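Local atomic coordinates of AlyGC (Glaciecola chathamensis, PDB entry 5GKD), a protein that cleaves the polysaccharide alginate, as a calcium-binding lyase of polysaccharide lyase family 6. Residues Lys623-Gly628 and Ile661-Gln666. Sequence-based numbering, arbitrary orientation.
Sequences KVYRGG and ILHGTQ
Tyr625 lays its ring over one face of the His663 imidazole, with CE2 above the centre of the five-membered ring. The ring centroids are 4.2 Å apart and the planes 28° apart, a face-to-face stack. In both residues CG is anti to the backbone N, and the two side chains lie side by side, pointing the same way. Other bonds hold both rings: Tyr625 OH is hydrogen-bonded to Asp598 and His663 ND1 to Glu684, and a water joins His663 NE2 to Gly628 N. On the opposite sheet face, Val624 CG1 packs against Leu662 CD2. Arg626 NE donates a hydrogen bond to Gly664 O (2.9 Å), which lies in the guanidinium plane. Gln666 NE2, hydrogen-bonded to Gly635 O, sits over the centre of that guanidinium, the amide and guanidinium planes stacked 19° apart. An alanine at Arg626 would probably leave Gly664 O without this donor and the Gln666 amide without its stacking partner. The backbones pair in parallel register, with His663 N bonded to Val624 O at 3.0 Å. The parallel strands stack as successive rungs of a beta-helix, probably right-handed like those of the pectate lyase-like clan; strand 622-625 lies between strands 590-592 and 660-663, and strand 681-685 follows.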
loop_
_atom_site.group_PDB
_atom_site.type_symbol
_atom_site.label_atom_id
_atom_site.label_comp_id
_atom_site.label_asym_id
_atom_site.label_seq_id
_atom_site.Cartn_x
_atom_site.Cartn_y
_atom_site.Cartn_z
ATOM N N LYS A 623 -2.664 3.337 18.136
ATOM C CA LYS A 623 -3.400 2.146 17.745
ATOM C C LYS A 623 -2.351 1.187 17.220
ATOM O O LYS A 623 -1.725 1.458 16.190
ATOM C CB LYS A 623 -4.445 2.452 16.668
ATOM C CG LYS A 623 -5.263 3.709 16.908
ATOM C CD LYS A 623 -6.412 3.801 15.929
ATOM C CE LYS A 623 -7.459 4.790 16.441
ATOM N NZ LYS A 623 -8.631 4.916 15.554
ATOM N N VAL A 624 -2.101 0.102 17.935
ATOM C CA VAL A 624 -1.065 -0.810 17.493
ATOM C C VAL A 624 -1.613 -2.231 17.488
ATOM O O VAL A 624 -2.304 -2.654 18.422
ATOM C CB VAL A 624 0.241 -0.655 18.303
ATOM C CG1 VAL A 624 0.109 0.352 19.424
ATOM C CG2 VAL A 624 0.779 -1.951 18.738
ATOM N N TYR A 625 -1.367 -2.940 16.384
ATOM C CA TYR A 625 -2.113 -4.144 16.063
ATOM C C TYR A 625 -1.174 -5.227 15.553
ATOM O O TYR A 625 -0.356 -4.980 14.667
ATOM C CB TYR A 625 -3.199 -3.818 15.021
ATOM C CG TYR A 625 -4.099 -4.971 14.663
ATOM C CD1 TYR A 625 -3.721 -5.915 13.710
ATOM C CD2 TYR A 625 -5.346 -5.093 15.245
ATOM C CE1 TYR A 625 -4.550 -6.964 13.380
ATOM C CE2 TYR A 625 -6.184 -6.122 14.923
ATOM C CZ TYR A 625 -5.787 -7.061 13.994
ATOM O OH TYR A 625 -6.640 -8.083 13.698
ATOM N N ARG A 626 -1.285 -6.414 16.130
ATOM C CA ARG A 626 -0.614 -7.606 15.621
ATOM C C ARG A 626 -1.637 -8.725 15.698
ATOM O O ARG A 626 -1.970 -9.189 16.793
ATOM C CB ARG A 626 0.646 -7.956 16.429
ATOM C CG ARG A 626 1.361 -9.231 15.944
ATOM C CD ARG A 626 2.498 -9.671 16.883
ATOM N NE ARG A 626 2.023 -10.142 18.188
ATOM C CZ ARG A 626 1.915 -11.420 18.533
ATOM N NH1 ARG A 626 2.269 -12.358 17.677
ATOM N NH2 ARG A 626 1.453 -11.759 19.731
ATOM N N GLY A 627 -2.144 -9.149 14.554
ATOM C CA GLY A 627 -3.224 -10.107 14.517
ATOM C C GLY A 627 -2.802 -11.523 14.165
ATOM O O GLY A 627 -1.750 -11.767 13.569
ATOM N N GLY A 628 -3.674 -12.453 14.511
ATOM C CA GLY A 628 -3.431 -13.852 14.287
ATOM C C GLY A 628 -2.886 -14.543 15.521
ATOM O O GLY A 628 -2.961 -14.056 16.647
ATOM N N ILE A 661 -5.392 1.751 21.969
ATOM C CA ILE A 661 -5.935 0.420 21.728
ATOM C C ILE A 661 -4.809 -0.493 21.268
ATOM O O ILE A 661 -4.149 -0.233 20.253
ATOM C CB ILE A 661 -7.123 0.406 20.750
ATOM C CG1 ILE A 661 -7.624 -1.030 20.597
ATOM C CG2 ILE A 661 -6.780 1.018 19.414
ATOM C CD1 ILE A 661 -8.955 -1.148 19.963
ATOM N N LEU A 662 -4.590 -1.558 22.026
ATOM C CA LEU A 662 -3.425 -2.416 21.892
ATOM C C LEU A 662 -3.908 -3.841 21.650
ATOM O O LEU A 662 -4.445 -4.487 22.558
ATOM C CB LEU A 662 -2.551 -2.312 23.137
ATOM C CG LEU A 662 -2.167 -0.875 23.512
ATOM C CD1 LEU A 662 -1.242 -0.839 24.721
ATOM C CD2 LEU A 662 -1.486 -0.210 22.359
ATOM N N HIS A 663 -3.709 -4.327 20.426
ATOM C CA HIS A 663 -4.141 -5.653 20.005
ATOM C C HIS A 663 -2.909 -6.487 19.663
ATOM O O HIS A 663 -2.155 -6.150 18.744
ATOM C CB HIS A 663 -5.110 -5.550 18.823
ATOM C CG HIS A 663 -5.601 -6.866 18.313
ATOM N ND1 HIS A 663 -6.943 -7.152 18.180
ATOM C CD2 HIS A 663 -4.936 -7.962 17.870
ATOM C CE1 HIS A 663 -7.083 -8.373 17.688
ATOM N NE2 HIS A 663 -5.882 -8.889 17.494
ATOM N N GLY A 664 -2.722 -7.586 20.392
ATOM C CA GLY A 664 -1.599 -8.461 20.160
ATOM C C GLY A 664 -0.251 -7.916 20.577
ATOM O O GLY A 664 0.765 -8.461 20.146
ATOM N N THR A 665 -0.198 -6.858 21.387
ATOM C CA THR A 665 1.074 -6.412 21.935
ATOM C C THR A 665 1.509 -7.325 23.076
ATOM O O THR A 665 0.710 -7.700 23.935
ATOM C CB THR A 665 0.985 -4.976 22.425
ATOM O OG1 THR A 665 -0.081 -4.862 23.367
ATOM C CG2 THR A 665 0.699 -4.067 21.263
ATOM N N GLN A 666 2.784 -7.676 23.072
ATOM C CA GLN A 666 3.324 -8.737 23.908
ATOM C C GLN A 666 3.872 -8.232 25.235
ATOM O O GLN A 666 3.911 -8.991 26.207
ATOM C CB GLN A 666 4.415 -9.471 23.133
ATOM C CG GLN A 666 3.935 -9.883 21.728
ATOM C CD GLN A 666 4.620 -11.123 21.219
ATOM O OE1 GLN A 666 4.743 -12.118 21.939
ATOM N NE2 GLN A 666 5.086 -11.073 19.977
HETATM O O HOH W 1 -5.924 -11.674 16.341
#